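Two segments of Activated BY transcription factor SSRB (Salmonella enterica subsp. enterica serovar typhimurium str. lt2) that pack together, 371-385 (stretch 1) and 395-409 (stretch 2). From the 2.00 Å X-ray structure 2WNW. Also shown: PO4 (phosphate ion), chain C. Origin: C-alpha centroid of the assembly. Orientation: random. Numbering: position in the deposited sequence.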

# COMPACT_ATOMS: atom_id res chain seq x y z
N GLY A 371 -9.62 -17.76 -9.96
CA GLY A 371 -10.62 -18.48 -9.19
C GLY A 371 -10.64 -18.21 -7.70
O GLY A 371 -11.70 -18.25 -7.08
N HIS A 372 -9.47 -17.96 -7.11
CA HIS A 372 -9.42 -17.69 -5.68
C HIS A 372 -10.26 -16.47 -5.34
O HIS A 372 -10.66 -16.27 -4.19
CB HIS A 372 -7.97 -17.50 -5.22
CG HIS A 372 -7.30 -18.77 -4.81
ND1 HIS A 372 -7.48 -19.35 -3.57
CD2 HIS A 372 -6.52 -19.63 -5.51
CE1 HIS A 372 -6.85 -20.50 -3.52
NE2 HIS A 372 -6.26 -20.70 -4.68
N PHE A 373 -10.54 -15.65 -6.36
CA PHE A 373 -11.37 -14.46 -6.20
C PHE A 373 -12.81 -14.65 -6.71
O PHE A 373 -13.77 -14.63 -5.94
CB PHE A 373 -10.80 -13.27 -6.99
CG PHE A 373 -9.65 -12.57 -6.33
CD1 PHE A 373 -8.35 -13.02 -6.49
CD2 PHE A 373 -9.87 -11.42 -5.57
CE1 PHE A 373 -7.28 -12.34 -5.92
CE2 PHE A 373 -8.80 -10.73 -4.99
CZ PHE A 373 -7.51 -11.19 -5.17
N CYS A 374 -12.93 -14.82 -8.02
CA CYS A 374 -14.23 -14.92 -8.69
C CYS A 374 -15.21 -16.00 -8.25
O CYS A 374 -16.42 -15.80 -8.36
CB CYS A 374 -14.03 -15.00 -10.20
SG CYS A 374 -13.43 -16.58 -10.82
N ARG A 375 -14.71 -17.12 -7.75
CA ARG A 375 -15.60 -18.19 -7.32
C ARG A 375 -16.30 -17.89 -6.00
O ARG A 375 -17.33 -18.48 -5.68
CB ARG A 375 -14.82 -19.51 -7.18
CG ARG A 375 -14.16 -19.99 -8.46
CD ARG A 375 -13.19 -21.13 -8.20
NE ARG A 375 -13.87 -22.41 -7.99
CZ ARG A 375 -14.37 -23.16 -8.97
NH1 ARG A 375 -14.27 -22.77 -10.24
NH2 ARG A 375 -14.95 -24.32 -8.68
N TYR A 376 -15.76 -16.94 -5.25
CA TYR A 376 -16.31 -16.63 -3.93
C TYR A 376 -16.80 -15.21 -3.66
O TYR A 376 -17.61 -15.00 -2.77
CB TYR A 376 -15.28 -17.02 -2.87
CG TYR A 376 -14.63 -18.34 -3.18
CD1 TYR A 376 -15.34 -19.54 -3.05
CD2 TYR A 376 -13.34 -18.40 -3.70
CE1 TYR A 376 -14.79 -20.75 -3.44
CE2 TYR A 376 -12.78 -19.61 -4.09
CZ TYR A 376 -13.51 -20.78 -3.97
OH TYR A 376 -12.97 -21.96 -4.41
N VAL A 377 -16.29 -14.23 -4.42
CA VAL A 377 -16.69 -12.84 -4.22
C VAL A 377 -17.80 -12.49 -5.21
O VAL A 377 -17.66 -12.70 -6.41
CB VAL A 377 -15.48 -11.89 -4.40
CG1 VAL A 377 -15.89 -10.46 -4.10
CG2 VAL A 377 -14.34 -12.32 -3.48
N ARG A 378 -18.90 -11.94 -4.70
CA ARG A 378 -20.04 -11.59 -5.54
C ARG A 378 -20.17 -10.10 -5.84
O ARG A 378 -19.66 -9.26 -5.09
CB ARG A 378 -21.34 -12.06 -4.87
CG ARG A 378 -21.38 -13.54 -4.52
CD ARG A 378 -21.97 -13.70 -3.13
NE ARG A 378 -22.22 -15.09 -2.75
CZ ARG A 378 -22.45 -15.49 -1.50
NH1 ARG A 378 -22.47 -14.61 -0.51
NH2 ARG A 378 -22.69 -16.77 -1.25
N PRO A 379 -20.86 -9.76 -6.93
CA PRO A 379 -21.06 -8.35 -7.30
C PRO A 379 -21.71 -7.62 -6.13
O PRO A 379 -22.58 -8.18 -5.47
CB PRO A 379 -21.98 -8.44 -8.51
CG PRO A 379 -21.58 -9.73 -9.15
CD PRO A 379 -21.46 -10.65 -7.95
N GLY A 380 -21.28 -6.39 -5.87
CA GLY A 380 -21.85 -5.63 -4.77
C GLY A 380 -21.09 -5.76 -3.46
O GLY A 380 -21.31 -4.98 -2.53
N ALA A 381 -20.20 -6.74 -3.38
CA ALA A 381 -19.41 -6.93 -2.17
C ALA A 381 -18.51 -5.72 -1.98
O ALA A 381 -18.23 -4.98 -2.93
CB ALA A 381 -18.56 -8.20 -2.30
N ARG A 382 -18.06 -5.50 -0.75
CA ARG A 382 -17.16 -4.40 -0.47
C ARG A 382 -15.85 -4.93 0.09
O ARG A 382 -15.83 -5.94 0.79
CB ARG A 382 -17.77 -3.41 0.53
CG ARG A 382 -18.83 -2.49 -0.07
CD ARG A 382 -19.30 -1.45 0.92
NE ARG A 382 -20.31 -0.56 0.34
CZ ARG A 382 -20.05 0.53 -0.37
NH1 ARG A 382 -18.80 0.89 -0.62
NH2 ARG A 382 -21.05 1.25 -0.86
N VAL A 383 -14.76 -4.27 -0.26
CA VAL A 383 -13.46 -4.67 0.26
C VAL A 383 -13.48 -4.28 1.73
O VAL A 383 -14.06 -3.26 2.09
CB VAL A 383 -12.32 -3.91 -0.46
CG1 VAL A 383 -11.01 -4.07 0.31
CG2 VAL A 383 -12.16 -4.44 -1.88
N MET A 384 -12.86 -5.09 2.58
CA MET A 384 -12.83 -4.77 4.00
C MET A 384 -11.42 -4.35 4.39
O MET A 384 -10.45 -4.68 3.70
CB MET A 384 -13.24 -5.98 4.85
CG MET A 384 -12.22 -7.11 4.87
SD MET A 384 -12.60 -8.35 6.13
CE MET A 384 -13.11 -9.73 5.12
N LEU A 385 -11.30 -3.62 5.49
CA LEU A 385 -10.00 -3.20 5.97
C LEU A 385 -9.28 -4.42 6.53
O LEU A 385 -9.88 -5.24 7.23
CB LEU A 385 -10.15 -2.16 7.09
CG LEU A 385 -8.87 -1.77 7.83
CD1 LEU A 385 -7.94 -1.03 6.87
CD2 LEU A 385 -9.21 -0.90 9.04
N GLU A 395 -2.44 -9.98 0.75
CA GLU A 395 -3.80 -10.30 1.14
C GLU A 395 -4.80 -9.18 0.93
O GLU A 395 -4.45 -8.00 0.96
CB GLU A 395 -3.81 -10.70 2.62
CG GLU A 395 -3.28 -9.62 3.58
CD GLU A 395 -4.27 -8.49 3.83
OE1 GLU A 395 -5.49 -8.76 3.81
OE2 GLU A 395 -3.84 -7.33 4.05
N VAL A 396 -6.05 -9.57 0.71
CA VAL A 396 -7.14 -8.61 0.54
C VAL A 396 -8.43 -9.33 0.90
O VAL A 396 -8.62 -10.50 0.55
CB VAL A 396 -7.22 -8.05 -0.90
CG1 VAL A 396 -7.54 -9.15 -1.90
CG2 VAL A 396 -8.27 -6.94 -0.96
N GLY A 397 -9.31 -8.65 1.63
CA GLY A 397 -10.56 -9.27 2.04
C GLY A 397 -11.78 -8.52 1.56
O GLY A 397 -11.71 -7.33 1.24
N PHE A 398 -12.91 -9.22 1.51
CA PHE A 398 -14.17 -8.65 1.06
C PHE A 398 -15.30 -9.12 1.97
O PHE A 398 -15.15 -10.10 2.70
CB PHE A 398 -14.52 -9.15 -0.35
CG PHE A 398 -13.44 -8.97 -1.37
CD1 PHE A 398 -13.49 -7.92 -2.27
CD2 PHE A 398 -12.40 -9.90 -1.47
CE1 PHE A 398 -12.52 -7.79 -3.28
CE2 PHE A 398 -11.43 -9.78 -2.47
CZ PHE A 398 -11.50 -8.73 -3.37
N VAL A 399 -16.42 -8.41 1.92
CA VAL A 399 -17.60 -8.80 2.66
C VAL A 399 -18.70 -8.81 1.61
O VAL A 399 -19.05 -7.76 1.06
CB VAL A 399 -17.98 -7.80 3.77
CG1 VAL A 399 -19.26 -8.27 4.46
CG2 VAL A 399 -16.85 -7.68 4.78
N ASN A 400 -19.22 -9.99 1.31
CA ASN A 400 -20.28 -10.10 0.32
C ASN A 400 -21.56 -9.44 0.82
O ASN A 400 -21.71 -9.19 2.01
CB ASN A 400 -20.56 -11.57 -0.03
CG ASN A 400 -19.50 -12.15 -0.96
OD1 ASN A 400 -19.04 -11.47 -1.88
ND2 ASN A 400 -19.14 -13.41 -0.74
N PRO A 401 -22.48 -9.13 -0.10
CA PRO A 401 -23.74 -8.49 0.28
C PRO A 401 -24.48 -9.21 1.40
O PRO A 401 -25.11 -8.56 2.24
CB PRO A 401 -24.53 -8.49 -1.03
CG PRO A 401 -23.45 -8.30 -2.05
CD PRO A 401 -22.39 -9.27 -1.57
N ASP A 402 -24.39 -10.53 1.44
CA ASP A 402 -25.08 -11.30 2.48
C ASP A 402 -24.30 -11.40 3.79
O ASP A 402 -24.70 -12.11 4.71
CB ASP A 402 -25.42 -12.70 1.95
CG ASP A 402 -24.22 -13.62 1.88
OD1 ASP A 402 -23.07 -13.14 1.95
OD2 ASP A 402 -24.43 -14.84 1.74
N GLY A 403 -23.18 -10.69 3.87
CA GLY A 403 -22.38 -10.68 5.08
C GLY A 403 -21.24 -11.67 5.16
O GLY A 403 -20.46 -11.64 6.12
N GLU A 404 -21.11 -12.54 4.17
CA GLU A 404 -20.04 -13.53 4.18
C GLU A 404 -18.67 -12.86 4.04
O GLU A 404 -18.47 -12.05 3.14
CB GLU A 404 -20.22 -14.53 3.04
CG GLU A 404 -19.28 -15.73 3.13
CD GLU A 404 -19.35 -16.63 1.91
OE1 GLU A 404 -19.13 -17.85 2.05
OE2 GLU A 404 -19.63 -16.12 0.80
N ARG A 405 -17.75 -13.21 4.93
CA ARG A 405 -16.40 -12.66 4.87
C ARG A 405 -15.55 -13.53 3.94
O ARG A 405 -15.67 -14.76 3.95
CB ARG A 405 -15.75 -12.63 6.27
CG ARG A 405 -16.30 -11.57 7.23
CD ARG A 405 -17.51 -12.06 8.04
NE ARG A 405 -17.85 -11.14 9.12
CZ ARG A 405 -18.54 -10.01 8.96
NH1 ARG A 405 -18.98 -9.67 7.75
NH2 ARG A 405 -18.76 -9.22 10.00
N VAL A 406 -14.72 -12.90 3.13
CA VAL A 406 -13.86 -13.62 2.19
C VAL A 406 -12.46 -13.02 2.24
O VAL A 406 -12.29 -11.82 2.05
CB VAL A 406 -14.38 -13.50 0.73
CG1 VAL A 406 -13.51 -14.33 -0.19
CG2 VAL A 406 -15.82 -13.95 0.65
N LEU A 407 -11.45 -13.85 2.50
CA LEU A 407 -10.07 -13.36 2.56
C LEU A 407 -9.17 -14.14 1.62
O LEU A 407 -9.11 -15.36 1.68
CB LEU A 407 -9.52 -13.47 3.99
CG LEU A 407 -8.08 -12.94 4.15
CD1 LEU A 407 -8.10 -11.43 4.04
CD2 LEU A 407 -7.50 -13.35 5.50
N VAL A 408 -8.46 -13.42 0.75
CA VAL A 408 -7.54 -14.06 -0.18
C VAL A 408 -6.12 -13.79 0.33
O VAL A 408 -5.77 -12.65 0.63
CB VAL A 408 -7.67 -13.47 -1.61
CG1 VAL A 408 -6.67 -14.15 -2.54
CG2 VAL A 408 -9.08 -13.67 -2.13
N VAL A 409 -5.32 -14.84 0.44
CA VAL A 409 -3.94 -14.71 0.90
C VAL A 409 -3.03 -15.43 -0.08
O VAL A 409 -3.29 -16.57 -0.46
CB VAL A 409 -3.73 -15.33 2.31
CG1 VAL A 409 -2.28 -15.13 2.76
CG2 VAL A 409 -4.68 -14.69 3.32
P PO4 C . -16.92 -10.34 12.93
O1 PO4 C . -16.62 -11.25 11.80
O2 PO4 C . -17.11 -11.15 14.17
O3 PO4 C . -15.79 -9.40 13.13
O4 PO4 C . -18.15 -9.57 12.64
O HOH W 1 -18.57 -17.31 -1.39
O HOH W 2 -24.08 -12.21 -1.19
O HOH W 3 -8.50 -6.01 2.52

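A side chain in a contact often adopts a rotamer that lets its end meet a partner, and the packing of 371-385 against 395-409 illustrates this well. Asn400 follows the antiparallel pairing of Arg382 with Val399, where Val399 N donates to Arg382 O (2.8 Å) and Arg382 N to Val399 O (3.1 Å). The Asn400 CA-to-CB bond points sideways, but with chi1 in m (-77°) and chi2 at -39° the amide comes nearer the opposing loop and reads both polarities of its backbone: Asn400 ND2 donates to Tyr376 O (3.0 Å), and Asn400 OD1 accepts from Arg378 N (2.9 Å) along an almost straight bond of 179°. Asn400 ND2 also donates to Glu404 OE2 (3.2 Å), so the amide is satisfied at both ends.

Arg378, by contrast, starts out toward its partners and runs extended at chi3 (t), with chi2 off its wells at 137°. Its NH1 makes a salt bridge to Asp402 OD1 (2.9 Å), which lies near the guanidinium plane. Glu404 OE2, 3.5 Å from the same Arg378 NH1, lies over the guanidinium face, so that second salt bridge is one of charge alone. Asp402, with chi1 in p, uses OD1 a second time, accepting from Glu404 N (3.0 Å).

Apolar side chains obey the same rule. Phe373, in m, also leaves its backbone sideways, yet its ring reaches Val408, whose CG2 sits over one face, and meets Phe398 rim to rim at 82° (Phe373 CE2 to Phe398 CZ, 3.7 Å). Val377, in t, sets CG2 over a face of Phe398, 3.7 Å from Phe398 CD2.

On the sheet face shared with Val399, Met384 takes chi1 in p, and its CE comes within 3.2 Å of Phe398 O. Gly397 leaves the room: an ideal CB there would lie 3.0 Å from Met384 CE, a clash.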